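Local coordinates for protein C2 toxin component I (Clostridium botulinum, PDB 2J3Z) that acts as the enzymatic component of the binary C2 toxin, an ADP-ribosyltransferase that modifies actin inside host cells, at residues 293-298 / 367-372. The protein carries 1 engineered substitution. Numbering follows the deposited sequence.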
ATOM      1  N   GLN A 293      16.215  -0.513  -8.499  1.00 32.39           N
ATOM      2  CA  GLN A 293      15.920  -0.694  -7.079  1.00 32.70           C
ATOM      3  C   GLN A 293      14.459  -1.097  -6.993  1.00 30.79           C
ATOM      4  O   GLN A 293      13.689  -0.753  -7.885  1.00 30.48           O
ATOM      5  CB  GLN A 293      16.197   0.596  -6.266  1.00 32.91           C
ATOM      6  CG  GLN A 293      15.346   1.794  -6.725  1.00 32.41           C
ATOM      7  CD  GLN A 293      15.575   3.084  -5.972  1.00 33.16           C
ATOM      8  OE1 GLN A 293      15.727   4.141  -6.564  1.00 33.76           O
ATOM      9  NE2 GLN A 293      15.573   3.010  -4.666  1.00 36.87           N
ATOM     10  N   THR A 294      14.085  -1.808  -5.930  1.00 30.31           N
ATOM     11  CA  THR A 294      12.700  -2.220  -5.687  1.00 29.30           C
ATOM     12  C   THR A 294      11.767  -1.015  -5.445  1.00 28.24           C
ATOM     13  O   THR A 294      12.060  -0.158  -4.592  1.00 28.63           O
ATOM     14  CB  THR A 294      12.626  -3.194  -4.483  1.00 29.98           C
ATOM     15  OG1 THR A 294      13.426  -4.354  -4.767  1.00 33.34           O
ATOM     16  CG2 THR A 294      11.197  -3.613  -4.221  1.00 28.34           C
ATOM     17  N   LEU A 295      10.660  -0.942  -6.194  1.00 26.79           N
ATOM     18  CA  LEU A 295       9.683   0.120  -5.965  1.00 25.85           C
ATOM     19  C   LEU A 295       8.243  -0.249  -6.326  1.00 24.56           C
ATOM     20  O   LEU A 295       7.978  -1.281  -6.938  1.00 24.27           O
ATOM     21  CB  LEU A 295      10.075   1.389  -6.714  1.00 26.55           C
ATOM     22  CG  LEU A 295       9.734   1.380  -8.207  1.00 26.30           C
ATOM     23  CD1 LEU A 295       9.488   2.792  -8.662  1.00 27.10           C
ATOM     24  CD2 LEU A 295      10.849   0.698  -8.999  1.00 27.50           C
ATOM     25  N   ILE A 296       7.325   0.627  -5.936  1.00 23.80           N
ATOM     26  CA  ILE A 296       5.928   0.446  -6.250  1.00 23.40           C
ATOM     27  C   ILE A 296       5.542   1.272  -7.488  1.00 23.90           C
ATOM     28  O   ILE A 296       5.871   2.481  -7.603  1.00 23.62           O
ATOM     29  CB  ILE A 296       5.018   0.779  -5.043  1.00 23.40           C
ATOM     30  CG1 ILE A 296       5.521   0.082  -3.772  1.00 24.09           C
ATOM     31  CG2 ILE A 296       3.589   0.392  -5.327  1.00 22.31           C
ATOM     32  CD1 ILE A 296       5.314  -1.437  -3.761  1.00 25.32           C
ATOM     33  N   ALA A 297       4.870   0.590  -8.416  1.00 22.85           N
ATOM     34  CA  ALA A 297       4.303   1.225  -9.587  1.00 23.24           C
ATOM     35  C   ALA A 297       2.869   0.717  -9.658  1.00 23.02           C
ATOM     36  O   ALA A 297       2.522  -0.279  -9.031  1.00 23.50           O
ATOM     37  CB  ALA A 297       5.087   0.905 -10.824  1.00 22.70           C
ATOM     38  N   TYR A 298       2.041   1.431 -10.401  1.00 23.14           N
ATOM     39  CA  TYR A 298       0.597   1.223 -10.400  1.00 22.85           C
ATOM     40  C   TYR A 298       0.037   0.939 -11.783  1.00 23.03           C
ATOM     41  O   TYR A 298       0.481   1.530 -12.784  1.00 23.72           O
ATOM     42  CB  TYR A 298      -0.072   2.491  -9.848  1.00 22.63           C
ATOM     43  CG  TYR A 298       0.187   2.677  -8.378  1.00 22.59           C
ATOM     44  CD1 TYR A 298       1.248   3.454  -7.916  1.00 22.64           C
ATOM     45  CD2 TYR A 298      -0.628   2.050  -7.441  1.00 22.29           C
ATOM     46  CE1 TYR A 298       1.477   3.600  -6.540  1.00 23.13           C
ATOM     47  CE2 TYR A 298      -0.427   2.204  -6.091  1.00 22.60           C
ATOM     48  CZ  TYR A 298       0.616   2.965  -5.628  1.00 23.21           C
ATOM     49  OH  TYR A 298       0.773   3.076  -4.248  1.00 22.80           O
ATOM     50  N   LEU A 367       2.113  -2.713  -7.483  1.00 23.54           N
ATOM     51  CA  LEU A 367       3.079  -3.695  -7.963  1.00 24.73           C
ATOM     52  C   LEU A 367       4.439  -3.448  -7.401  1.00 24.84           C
ATOM     53  O   LEU A 367       4.992  -2.376  -7.568  1.00 24.90           O
ATOM     54  CB  LEU A 367       3.183  -3.615  -9.490  1.00 24.71           C
ATOM     55  CG  LEU A 367       2.328  -4.447 -10.456  1.00 26.71           C
ATOM     56  CD1 LEU A 367       1.190  -5.298  -9.850  1.00 28.25           C
ATOM     57  CD2 LEU A 367       1.814  -3.545 -11.537  1.00 27.18           C
ATOM     58  N   ARG A 368       4.978  -4.465  -6.747  1.00 25.39           N
ATOM     59  CA  ARG A 368       6.329  -4.417  -6.267  1.00 26.38           C
ATOM     60  C   ARG A 368       7.203  -4.882  -7.411  1.00 27.04           C
ATOM     61  O   ARG A 368       7.192  -6.068  -7.777  1.00 26.87           O
ATOM     62  CB  ARG A 368       6.536  -5.318  -5.034  1.00 26.70           C
ATOM     63  CG  ARG A 368       7.923  -5.119  -4.394  1.00 28.69           C
ATOM     64  CD  ARG A 368       8.217  -5.977  -3.152  1.00 29.56           C
ATOM     65  NE  ARG A 368       7.213  -5.784  -2.106  1.00 32.96           N
ATOM     66  CZ  ARG A 368       6.563  -6.775  -1.479  1.00 35.18           C
ATOM     67  NH1 ARG A 368       5.655  -6.506  -0.531  1.00 33.76           N
ATOM     68  NH2 ARG A 368       6.825  -8.043  -1.783  1.00 36.12           N
ATOM     69  N   LEU A 369       7.955  -3.945  -7.978  1.00 27.50           N
ATOM     70  CA  LEU A 369       8.917  -4.316  -8.993  1.00 28.31           C
ATOM     71  C   LEU A 369      10.245  -4.510  -8.305  1.00 29.41           C
ATOM     72  O   LEU A 369      10.734  -3.586  -7.669  1.00 29.86           O
ATOM     73  CB  LEU A 369       9.012  -3.224 -10.058  1.00 27.87           C
ATOM     74  CG  LEU A 369       7.678  -2.698 -10.577  1.00 27.71           C
ATOM     75  CD1 LEU A 369       7.882  -1.443 -11.464  1.00 25.99           C
ATOM     76  CD2 LEU A 369       6.785  -3.791 -11.247  1.00 25.31           C
ATOM     77  N   SER A 370      10.814  -5.717  -8.429  1.00 30.43           N
ATOM     78  CA  SER A 370      12.122  -6.058  -7.864  1.00 31.33           C
ATOM     79  C   SER A 370      13.212  -5.391  -8.660  1.00 31.32           C
ATOM     80  O   SER A 370      13.055  -5.202  -9.851  1.00 30.57           O
ATOM     81  CB  SER A 370      12.399  -7.570  -7.968  1.00 32.71           C
ATOM     82  OG  SER A 370      11.485  -8.331  -7.220  1.00 33.18           O
ATOM     83  N   GLU A 371      14.314  -5.057  -7.992  1.00 32.35           N
ATOM     84  CA  GLU A 371      15.556  -4.722  -8.662  1.00 33.62           C
ATOM     85  C   GLU A 371      15.901  -5.836  -9.623  1.00 33.91           C
ATOM     86  O   GLU A 371      15.862  -7.009  -9.256  1.00 34.28           O
ATOM     87  CB  GLU A 371      16.721  -4.597  -7.687  1.00 34.98           C
ATOM     88  CG  GLU A 371      18.025  -4.389  -8.425  1.00 37.59           C
ATOM     89  CD  GLU A 371      19.207  -4.118  -7.529  1.00 43.06           C
ATOM     90  OE1 GLU A 371      20.312  -3.941  -8.104  1.00 47.13           O
ATOM     91  OE2 GLU A 371      19.056  -4.077  -6.277  1.00 43.47           O
ATOM     92  N   GLY A 372      16.245  -5.456 -10.847  1.00 34.11           N
ATOM     93  CA  GLY A 372      16.574  -6.424 -11.883  1.00 34.74           C
ATOM     94  C   GLY A 372      15.426  -6.636 -12.848  1.00 33.26           C
ATOM     95  O   GLY A 372      15.646  -7.164 -13.940  1.00 34.00           O
TER
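Leu295 and Leu369 face each other as a hydrogen-bonded antiparallel pair, with Leu295 N donating to Leu369 O and Leu369 N returning a bond of 2.9 Å to Leu295 O. Ala297 and Leu367 repeat the pattern, their bond from Leu367 N to Ala297 O running almost straight into the carbonyl. Between these pairs the chains close up, and the CA of Ile296 offers a C-H contact to Leu367 O at 3.3 Å; a similar one joins Thr294 CA to Leu369 O.

On the face carrying Leu295, Ala297, Leu367 and Leu369, the CD1 methyl of Leu369 reaches diagonally past its own partner to Ala297 CB, 3.7 Å away. Thr349 covers Ala297 and Leu367 here, and Phe398 also packs on Leu367. On the other face, Ile296 CD1 rests over the backbone of 367-368, 4.0 Å from Arg368 CA. Just before strand 295-301 begins, Thr294 divides its two branches: CG2, anti to the backbone N, meets Arg368 CG at 3.6 Å, while OG1 accepts a weak bond of 3.4 Å from Glu371 N.

Arg368 is bent at chi3 (-56°) beyond this methyl contact, and its guanidinium forms a salt bridge with Glu218 and a hydrogen bond to Gln139. Strand 363-369 lies between the edge strand 295-301 and strand 414-426 in the C-terminal ADP-ribosyltransferase-family region. Four main-chain bonds fix the register and satisfy the facing amides; apolar side chains pack together on one face, whereas the other combines aliphatic contacts with a charged group held through its own polar partners.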